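Local atomic coordinates of glycerol-3-phosphate dehydrogenase [NAD(+)] (Dunaliella salina, PDB entry 6IUY), a protein that probably interconverts sn-glycerol 3-phosphate and dihydroxyacetone phosphate with NAD(+), and carries a magnesium-binding phosphatase-like domain beside its dehydrogenase part. Residues C39-R44 with V204-S209; F129-G134 with S182-R187. All coordinates share one frame; numbering follows the deposited sequence.

Contact 1. Residues C39-R44 with V204-S209; sequences CFDVDR and VGDGFS. With MG (magnesium ion), chain F.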
# COMPACT_ATOMS: atom_id res chain seq x y z
N CYS A 39 27.38 -29.16 -7.80
CA CYS A 39 28.67 -28.73 -8.36
C CYS A 39 29.31 -29.82 -9.23
O CYS A 39 29.49 -30.96 -8.79
CB CYS A 39 29.62 -28.32 -7.24
SG CYS A 39 28.91 -27.10 -6.12
N PHE A 40 29.66 -29.47 -10.47
CA PHE A 40 30.23 -30.45 -11.37
C PHE A 40 31.72 -30.22 -11.58
O PHE A 40 32.14 -29.08 -11.84
CB PHE A 40 29.52 -30.43 -12.73
CG PHE A 40 28.15 -31.06 -12.73
CD1 PHE A 40 27.07 -30.41 -12.16
CD2 PHE A 40 27.94 -32.29 -13.33
CE1 PHE A 40 25.81 -30.98 -12.16
CE2 PHE A 40 26.68 -32.88 -13.34
CZ PHE A 40 25.61 -32.22 -12.75
N ASP A 41 32.50 -31.28 -11.48
CA ASP A 41 33.89 -31.24 -11.92
C ASP A 41 33.84 -31.18 -13.43
O ASP A 41 32.90 -31.70 -14.03
CB ASP A 41 34.68 -32.45 -11.44
CG ASP A 41 36.09 -32.50 -12.01
OD1 ASP A 41 36.87 -31.54 -11.82
OD2 ASP A 41 36.41 -33.51 -12.66
N VAL A 42 34.82 -30.53 -14.06
CA VAL A 42 34.88 -30.46 -15.52
C VAL A 42 35.47 -31.73 -16.14
O VAL A 42 34.78 -32.49 -16.82
CB VAL A 42 35.70 -29.25 -15.98
CG1 VAL A 42 35.98 -29.34 -17.47
CG2 VAL A 42 34.98 -27.97 -15.66
N ASP A 43 36.76 -31.94 -15.86
CA ASP A 43 37.53 -33.03 -16.46
C ASP A 43 37.03 -34.44 -16.15
O ASP A 43 37.16 -34.94 -15.03
CB ASP A 43 38.99 -32.89 -16.04
CG ASP A 43 39.63 -31.62 -16.56
OD1 ASP A 43 39.79 -30.66 -15.78
OD2 ASP A 43 39.94 -31.58 -17.77
N ARG A 44 36.46 -35.06 -17.19
CA ARG A 44 35.96 -36.44 -17.20
C ARG A 44 34.65 -36.66 -16.43
O ARG A 44 34.23 -37.81 -16.24
CB ARG A 44 37.04 -37.40 -16.67
CG ARG A 44 38.17 -37.63 -17.66
CD ARG A 44 39.17 -38.65 -17.12
NE ARG A 44 40.53 -38.41 -17.59
CZ ARG A 44 41.33 -37.45 -17.12
NH1 ARG A 44 40.89 -36.64 -16.16
NH2 ARG A 44 42.55 -37.30 -17.60
N VAL A 204 29.59 -33.55 -7.78
CA VAL A 204 29.60 -34.60 -8.80
C VAL A 204 30.92 -34.57 -9.55
O VAL A 204 31.25 -33.56 -10.17
CB VAL A 204 28.44 -34.44 -9.81
CG1 VAL A 204 28.36 -35.67 -10.70
CG2 VAL A 204 27.13 -34.21 -9.09
N GLY A 205 31.66 -35.69 -9.50
CA GLY A 205 32.96 -35.79 -10.17
C GLY A 205 33.62 -37.17 -10.19
O GLY A 205 33.09 -38.15 -9.65
N ASP A 206 34.79 -37.25 -10.81
CA ASP A 206 35.52 -38.51 -10.97
C ASP A 206 36.77 -38.62 -10.08
O ASP A 206 37.06 -39.69 -9.54
CB ASP A 206 35.92 -38.70 -12.45
CG ASP A 206 36.79 -37.57 -12.99
OD1 ASP A 206 36.49 -36.39 -12.72
OD2 ASP A 206 37.78 -37.87 -13.70
N GLY A 207 37.50 -37.53 -9.94
CA GLY A 207 38.80 -37.58 -9.29
C GLY A 207 38.79 -37.61 -7.77
O GLY A 207 37.72 -37.71 -7.15
N PHE A 208 39.98 -37.53 -7.19
CA PHE A 208 40.14 -37.43 -5.74
C PHE A 208 39.87 -36.00 -5.26
O PHE A 208 39.48 -35.79 -4.12
CB PHE A 208 41.55 -37.87 -5.33
CG PHE A 208 41.74 -39.36 -5.29
CD1 PHE A 208 41.49 -40.08 -4.13
CD2 PHE A 208 42.15 -40.06 -6.42
CE1 PHE A 208 41.65 -41.46 -4.08
CE2 PHE A 208 42.32 -41.44 -6.39
CZ PHE A 208 42.07 -42.14 -5.22
N SER A 209 40.09 -35.03 -6.14
CA SER A 209 39.79 -33.63 -5.81
C SER A 209 38.30 -33.48 -5.52
O SER A 209 37.90 -32.62 -4.73
CB SER A 209 40.21 -32.70 -6.95
OG SER A 209 39.59 -33.07 -8.17
MG MG F . 38.02 -34.85 -13.12

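Contact 2. Residues F129-G134 with S182-R187; sequences FLISGG and SHFKSR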
# COMPACT_ATOMS: atom_id res chain seq x y z
N PHE A 129 27.05 -25.28 -10.41
CA PHE A 129 28.42 -24.78 -10.44
C PHE A 129 29.38 -25.74 -11.14
O PHE A 129 29.23 -26.97 -11.06
CB PHE A 129 28.93 -24.53 -9.02
CG PHE A 129 28.19 -23.48 -8.27
CD1 PHE A 129 28.67 -22.18 -8.24
CD2 PHE A 129 27.03 -23.79 -7.58
CE1 PHE A 129 28.00 -21.20 -7.54
CE2 PHE A 129 26.36 -22.82 -6.88
CZ PHE A 129 26.84 -21.52 -6.87
N LEU A 130 30.36 -25.17 -11.82
CA LEU A 130 31.55 -25.91 -12.20
C LEU A 130 32.66 -25.62 -11.18
O LEU A 130 32.93 -24.45 -10.87
CB LEU A 130 31.98 -25.53 -13.61
CG LEU A 130 30.91 -25.67 -14.68
CD1 LEU A 130 31.42 -25.22 -16.03
CD2 LEU A 130 30.45 -27.11 -14.76
N ILE A 131 33.29 -26.67 -10.66
CA ILE A 131 34.47 -26.52 -9.81
C ILE A 131 35.59 -27.41 -10.34
O ILE A 131 35.46 -28.63 -10.36
CB ILE A 131 34.19 -26.87 -8.33
CG1 ILE A 131 32.99 -26.10 -7.80
CG2 ILE A 131 35.42 -26.60 -7.47
CD1 ILE A 131 32.67 -26.39 -6.33
N SER A 132 36.69 -26.79 -10.78
CA SER A 132 37.74 -27.50 -11.49
C SER A 132 39.12 -27.10 -10.99
O SER A 132 39.33 -26.01 -10.47
CB SER A 132 37.62 -27.24 -13.00
OG SER A 132 38.86 -27.41 -13.66
N GLY A 133 40.06 -28.03 -11.13
CA GLY A 133 41.44 -27.79 -10.73
C GLY A 133 42.27 -27.52 -11.96
O GLY A 133 43.48 -27.35 -11.89
N GLY A 134 41.60 -27.49 -13.10
CA GLY A 134 42.27 -27.25 -14.36
C GLY A 134 42.33 -25.77 -14.70
O GLY A 134 42.43 -24.92 -13.82
N SER A 182 45.96 -29.80 -2.58
CA SER A 182 45.44 -29.21 -1.35
C SER A 182 43.91 -29.37 -1.27
O SER A 182 43.36 -30.41 -1.67
CB SER A 182 45.84 -27.73 -1.25
OG SER A 182 45.30 -26.97 -2.32
N HIS A 183 43.23 -28.35 -0.76
CA HIS A 183 41.78 -28.40 -0.55
C HIS A 183 41.02 -27.39 -1.41
O HIS A 183 40.29 -26.55 -0.88
CB HIS A 183 41.45 -28.14 0.92
CG HIS A 183 42.27 -28.94 1.88
ND1 HIS A 183 41.92 -30.23 2.27
CD2 HIS A 183 43.41 -28.65 2.54
CE1 HIS A 183 42.82 -30.68 3.12
NE2 HIS A 183 43.73 -29.74 3.31
N PHE A 184 41.19 -27.45 -2.73
CA PHE A 184 40.64 -26.41 -3.59
C PHE A 184 39.12 -26.46 -3.69
O PHE A 184 38.44 -25.43 -3.67
CB PHE A 184 41.25 -26.51 -4.99
CG PHE A 184 40.73 -25.46 -5.96
CD1 PHE A 184 41.26 -24.18 -5.96
CD2 PHE A 184 39.72 -25.76 -6.86
CE1 PHE A 184 40.79 -23.22 -6.85
CE2 PHE A 184 39.25 -24.81 -7.74
CZ PHE A 184 39.79 -23.53 -7.74
N LYS A 185 38.58 -27.68 -3.79
CA LYS A 185 37.17 -27.85 -4.10
C LYS A 185 36.30 -27.78 -2.85
O LYS A 185 35.18 -27.25 -2.89
CB LYS A 185 36.96 -29.16 -4.86
CG LYS A 185 37.55 -29.09 -6.27
CD LYS A 185 37.19 -30.27 -7.14
CE LYS A 185 37.74 -30.05 -8.53
NZ LYS A 185 37.32 -31.06 -9.53
N SER A 186 36.80 -28.30 -1.74
CA SER A 186 36.06 -28.18 -0.49
C SER A 186 36.00 -26.71 -0.09
O SER A 186 34.99 -26.25 0.42
CB SER A 186 36.70 -29.02 0.62
OG SER A 186 37.82 -28.38 1.21
N ARG A 187 37.08 -25.97 -0.34
CA ARG A 187 37.11 -24.54 -0.01
C ARG A 187 36.17 -23.73 -0.91
O ARG A 187 35.46 -22.84 -0.43
CB ARG A 187 38.54 -23.99 -0.09
CG ARG A 187 39.40 -24.39 1.11
CD ARG A 187 40.84 -23.85 1.06
NE ARG A 187 41.62 -24.35 2.20
CZ ARG A 187 42.81 -23.89 2.57
NH1 ARG A 187 43.39 -22.90 1.90
NH2 ARG A 187 43.43 -24.42 3.62

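Contact 1. Residues C39-R44 with V204-S209
Residues 39-41 run parallel to 204-205, held by two backbone hydrogen bonds: Val204 N gives to Cys39 O at 2.8 Å, and Asp41 N to Val204 O at 2.9 Å. On one face of the sheet, Val204 CB sits over the Phe40 ring, nearer its margin than its middle, 4.2 Å from Phe40 CD2. Beyond these residues both chains turn to a magnesium ion. It takes Asp41 OD2 at 2.1 Å, the main-chain Asp43 O at 2.1 Å and Asp206 OD1 at 2.2 Å. The Asp41 and Asp206 side chains come in roughly perpendicular to each other, yet their carboxylate planes are only 27° apart. With chi1 at 174°, Asp41 swings its carboxylate opposite its own amide nitrogen, which carries OD2 across to the metal; OD1 makes a salt bridge with Lys185. Asp206 OD2, not a ligand, rests 3.1 Å from Arg44 CB, while the guanidinium NH1 stays 4.2 Å from that oxygen, too far for a salt bridge. Asp43 contributes its carbonyl, and its carboxylate turns away to accept from Ser51 N. Two aspartates and one backbone carbonyl around magnesium, on neighbouring parallel strands and the loops that follow, are the signature of the haloacid dehalogenase phosphatase site.

Contact 2. Residues F129-G134 with S182-R187
The Lys185 and Ile131 side chains run antiparallel where the start of helix 184-195 packs against the C-terminal part of strand 127-131, a helix-on-sheet contact of the haloacid dehalogenase-like, Rossmann-type fold. The lysine chain is stretched out to its amine, and its aliphatic part runs alongside the isoleucine. Ile131 CG2 is the branch that touches: with chi1 at -53° CG1 lies beside the backbone N, which leaves CG2 on the far side from that nitrogen, and CG2 meets Lys185 CG at 3.5 Å, tighter than usual for two carbons. Farther out, Lys185 CE passes 3.9 Å from Ser132 CA, and the ammonium reaches Ile131 O in a weak hydrogen bond, NZ to O 3.2 Å. Its stronger partners are two carboxylates, Asp41 and Asp210, which form salt bridges with NZ, so a buried positive charge sits among acids beside the magnesium site. Cut back to an alanine, this position would probably leave Asp41 OD1, the oxygen not bound to magnesium, without its positive mate and open a gap beside Ile131 CG2.

Phe184 approaches the same part of the strand by another route. A chi1 of 180° sends its ring out toward the Ser132-Gly134 turn, where CE2 comes to 3.0 Å from Ser132 O; the carbonyl oxygen meets the ring obliquely. The same ring carbon, CE2, lies 4.2 Å from Ile131 CG2, so this methyl is in touch with both the ring and the lysine chain. Ser132 has its CB pointing away from the helix. Its OG accepts from Gly134 N at 2.8 Å with an angle of 156° at the hydrogen, closing an ST turn.

Overall arrangement
From the N terminus, strand 37-40 comes first and leads into the metal-binding loop of contact 1. The chain then runs through helices to strand 127-131, its neighbour in the parallel sheet, and on to helix 184-195, where contact 2 closes the shorter loop. Strand 201-205 follows that helix and lines up on the other side of strand 37-40, so contact 1 closes a longer loop with contact 2 wholly within it. The two meet directly through the Asp41 and Lys185 side chains, and Phe40 N probably bonds to Phe129 O. Together they join three adjacent strands and a packing helix around the magnesium site.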